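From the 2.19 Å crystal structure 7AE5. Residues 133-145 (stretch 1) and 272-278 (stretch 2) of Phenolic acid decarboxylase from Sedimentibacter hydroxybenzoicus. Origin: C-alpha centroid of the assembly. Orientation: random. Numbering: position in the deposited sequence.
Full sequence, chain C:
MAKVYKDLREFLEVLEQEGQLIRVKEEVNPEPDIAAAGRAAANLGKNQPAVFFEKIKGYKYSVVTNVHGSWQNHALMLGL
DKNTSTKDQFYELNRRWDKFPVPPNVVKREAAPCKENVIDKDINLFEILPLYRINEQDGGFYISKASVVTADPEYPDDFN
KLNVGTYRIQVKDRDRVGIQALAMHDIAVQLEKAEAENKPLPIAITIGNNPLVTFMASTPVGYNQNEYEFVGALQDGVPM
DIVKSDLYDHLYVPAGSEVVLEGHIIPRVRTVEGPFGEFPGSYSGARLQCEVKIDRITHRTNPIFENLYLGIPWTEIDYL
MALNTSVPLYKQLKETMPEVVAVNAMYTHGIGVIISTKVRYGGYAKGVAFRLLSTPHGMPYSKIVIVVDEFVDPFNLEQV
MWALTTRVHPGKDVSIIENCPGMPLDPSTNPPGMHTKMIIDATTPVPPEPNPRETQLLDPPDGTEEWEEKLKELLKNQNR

Stretch 1 133-145: RINEQDGGFYISK
Stretch 2, residues 272-278: VEGPFGE

How do the two backbones meet? Asn-135 to Asp-138 form a type I beta turn, closed by Asp-138 N to Asn-135 O at 3.3 Å, and the chain then runs through Gly-139 and Gly-140 into the strand at Tyr-142 and Ile-143. Stretch 2 leaves its strand at Glu-273, passes Gly-274 (phi/psi 100/179) and takes a cis peptide into Pro-275. The CA atoms of Asp-138 and Phe-276 lie 4.9 Å apart, those of Gly-139 and Gly-274 4.8 Å. Gly-139 N donates to Pro-275 O at 3.0 Å, and Asp-138 CA approaches that same oxygen at 3.2 Å.

Why are Gly-139 and Gly-274 glycines? A CB on Gly-139 would fall 2.1 Å from Gly-274 O, a clash; its bare CA instead sits 3.4 Å from that oxygen. At Gly-274 the backbone angles would jam a CB against the preceding carbonyl.

What do the aromatic side chains do? Phe-276 (chi1 -170°, t; chi2 72°) lays its ring over one face of Tyr-142 (chi1 -94°, between wells; chi2 80°) in an offset stack, with centroids 4.0 Å apart and planes at 22°. Ile-134 (m, t) reaches the Phe-276 edge, CD1 to CE1 3.6 Å. Tyr-142 also suits its place through its hydroxyl: OH donates to Glu-273 OE2 at 2.7 Å. Glu-273 (chi1 t, chi2 -91°) starts sideways, but its carboxylate comes nearer.

How is Asp-138 used? With chi1 -70° (m) and chi2 -8°, its OD2 accepts from Asn-135 N at 3.0 Å, bracing the turn. A water donates to Asp-138 OD1 at 2.6 Å and accepts from Asn-135 ND2 at 3.1 Å and Gly-277 N at 2.7 Å, bridging the stretches within a contact that buries 435 Å².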

# COMPACT_ATOMS: atom_id res chain seq x y z
N ARG C 133 -2.39 28.02 40.77
CA ARG C 133 -1.76 27.05 39.88
C ARG C 133 -2.82 26.40 39.00
O ARG C 133 -3.77 25.79 39.51
CB ARG C 133 -0.99 25.99 40.67
CG ARG C 133 0.05 25.27 39.83
CD ARG C 133 0.70 24.11 40.56
NE ARG C 133 1.46 24.54 41.73
CZ ARG C 133 2.66 25.10 41.67
NH1 ARG C 133 3.25 25.36 40.52
NH2 ARG C 133 3.28 25.41 42.81
N ILE C 134 -2.65 26.52 37.69
CA ILE C 134 -3.66 26.04 36.75
C ILE C 134 -3.62 24.52 36.64
O ILE C 134 -4.64 23.84 36.73
CB ILE C 134 -3.48 26.71 35.38
CG1 ILE C 134 -3.38 28.23 35.54
CG2 ILE C 134 -4.62 26.34 34.44
CD1 ILE C 134 -3.18 28.97 34.25
N ASN C 135 -2.43 23.96 36.43
CA ASN C 135 -2.28 22.51 36.37
C ASN C 135 -1.24 22.05 37.38
O ASN C 135 -0.41 22.83 37.85
CB ASN C 135 -1.91 22.05 34.95
CG ASN C 135 -3.13 21.82 34.08
OD1 ASN C 135 -4.03 21.05 34.45
ND2 ASN C 135 -3.18 22.48 32.93
N GLU C 136 -1.31 20.76 37.71
CA GLU C 136 -0.57 20.23 38.85
C GLU C 136 0.94 20.42 38.69
O GLU C 136 1.63 20.77 39.65
CB GLU C 136 -0.90 18.75 39.05
CG GLU C 136 -1.73 18.46 40.28
CD GLU C 136 -1.64 17.00 40.70
OE1 GLU C 136 -0.52 16.54 41.03
OE2 GLU C 136 -2.68 16.32 40.71
N GLN C 137 1.46 20.21 37.48
CA GLN C 137 2.90 20.20 37.26
C GLN C 137 3.42 21.49 36.64
O GLN C 137 4.54 21.53 36.14
CB GLN C 137 3.29 19.01 36.38
CG GLN C 137 2.92 17.67 36.98
CD GLN C 137 3.72 17.35 38.23
OE1 GLN C 137 4.94 17.47 38.25
NE2 GLN C 137 3.02 16.96 39.29
N ASP C 138 2.62 22.56 36.68
CA ASP C 138 3.11 23.85 36.22
C ASP C 138 4.24 24.34 37.11
O ASP C 138 4.24 24.12 38.32
CB ASP C 138 1.97 24.87 36.20
CG ASP C 138 0.95 24.58 35.12
OD1 ASP C 138 1.19 23.68 34.29
OD2 ASP C 138 -0.10 25.26 35.10
N GLY C 139 5.21 25.01 36.48
CA GLY C 139 6.35 25.56 37.21
C GLY C 139 5.99 26.63 38.22
O GLY C 139 6.73 26.82 39.19
N GLY C 140 4.88 27.32 38.02
CA GLY C 140 4.44 28.33 38.94
C GLY C 140 2.99 28.70 38.69
O GLY C 140 2.26 27.98 38.02
N PHE C 141 2.59 29.85 39.24
CA PHE C 141 1.26 30.40 39.00
C PHE C 141 1.29 31.21 37.71
O PHE C 141 2.19 32.02 37.50
CB PHE C 141 0.81 31.27 40.18
CG PHE C 141 0.97 30.61 41.52
CD1 PHE C 141 0.80 29.24 41.66
CD2 PHE C 141 1.28 31.36 42.64
CE1 PHE C 141 0.95 28.63 42.90
CE2 PHE C 141 1.43 30.76 43.88
CZ PHE C 141 1.26 29.39 44.01
N TYR C 142 0.30 30.98 36.84
CA TYR C 142 0.34 31.49 35.48
C TYR C 142 -0.81 32.44 35.21
O TYR C 142 -1.95 32.21 35.63
CB TYR C 142 0.29 30.34 34.48
CG TYR C 142 1.64 29.87 34.00
CD1 TYR C 142 2.41 29.01 34.77
CD2 TYR C 142 2.14 30.27 32.77
CE1 TYR C 142 3.65 28.57 34.33
CE2 TYR C 142 3.37 29.83 32.32
CZ TYR C 142 4.12 28.98 33.10
OH TYR C 142 5.34 28.56 32.66
N ILE C 143 -0.50 33.52 34.49
CA ILE C 143 -1.51 34.36 33.85
C ILE C 143 -1.66 33.83 32.43
O ILE C 143 -0.77 33.99 31.60
CB ILE C 143 -1.10 35.84 33.86
CG1 ILE C 143 -0.85 36.31 35.29
CG2 ILE C 143 -2.15 36.69 33.19
CD1 ILE C 143 -0.11 37.63 35.37
N SER C 144 -2.80 33.20 32.15
CA SER C 144 -2.96 32.39 30.95
C SER C 144 -3.87 33.00 29.90
O SER C 144 -4.09 32.38 28.85
CB SER C 144 -3.48 31.00 31.33
OG SER C 144 -4.87 31.04 31.60
N LYS C 145 -4.41 34.20 30.13
CA LYS C 145 -5.34 34.78 29.17
C LYS C 145 -5.07 36.27 28.95
O LYS C 145 -6.00 37.04 28.70
CB LYS C 145 -6.79 34.58 29.62
CG LYS C 145 -7.80 34.52 28.49
CD LYS C 145 -9.21 34.54 29.03
CE LYS C 145 -10.23 34.41 27.92
NZ LYS C 145 -11.61 34.29 28.47
N VAL C 272 14.47 29.80 34.12
CA VAL C 272 13.65 28.62 33.91
C VAL C 272 12.18 28.98 33.90
O VAL C 272 11.61 29.35 34.94
CB VAL C 272 13.95 27.54 34.97
CG1 VAL C 272 13.28 26.23 34.60
CG2 VAL C 272 15.45 27.36 35.13
N GLU C 273 11.54 28.87 32.74
CA GLU C 273 10.11 29.05 32.59
C GLU C 273 9.46 27.71 32.24
O GLU C 273 10.00 26.95 31.44
CB GLU C 273 9.79 30.08 31.51
CG GLU C 273 8.32 30.49 31.43
CD GLU C 273 7.52 29.62 30.47
OE1 GLU C 273 8.13 28.81 29.74
OE2 GLU C 273 6.28 29.76 30.45
N GLY C 274 8.31 27.44 32.85
CA GLY C 274 7.63 26.19 32.62
C GLY C 274 7.87 25.19 33.73
O GLY C 274 8.59 25.46 34.70
N PRO C 275 7.26 24.00 33.62
CA PRO C 275 6.41 23.61 32.49
C PRO C 275 5.02 24.22 32.55
O PRO C 275 4.63 24.79 33.57
CB PRO C 275 6.33 22.08 32.62
CG PRO C 275 7.06 21.71 33.88
CD PRO C 275 7.30 22.96 34.66
N PHE C 276 4.28 24.11 31.45
CA PHE C 276 2.92 24.63 31.38
C PHE C 276 2.19 23.86 30.30
O PHE C 276 2.80 23.29 29.40
CB PHE C 276 2.90 26.13 31.10
CG PHE C 276 1.54 26.76 31.26
CD1 PHE C 276 0.97 26.92 32.51
CD2 PHE C 276 0.82 27.18 30.15
CE1 PHE C 276 -0.28 27.49 32.65
CE2 PHE C 276 -0.43 27.75 30.28
CZ PHE C 276 -0.98 27.90 31.54
N GLY C 277 0.86 23.87 30.40
CA GLY C 277 0.05 23.21 29.41
C GLY C 277 0.12 23.89 28.06
O GLY C 277 0.42 25.08 27.93
N GLU C 278 -0.15 23.10 27.02
CA GLU C 278 -0.26 23.60 25.66
C GLU C 278 -1.51 22.99 25.03
O GLU C 278 -2.03 21.98 25.50
CB GLU C 278 0.98 23.28 24.82
CG GLU C 278 2.30 23.45 25.58
CD GLU C 278 3.49 23.69 24.67
OE1 GLU C 278 3.63 24.82 24.17
OE2 GLU C 278 4.28 22.75 24.47
O HOH W 1 -0.68 24.28 32.56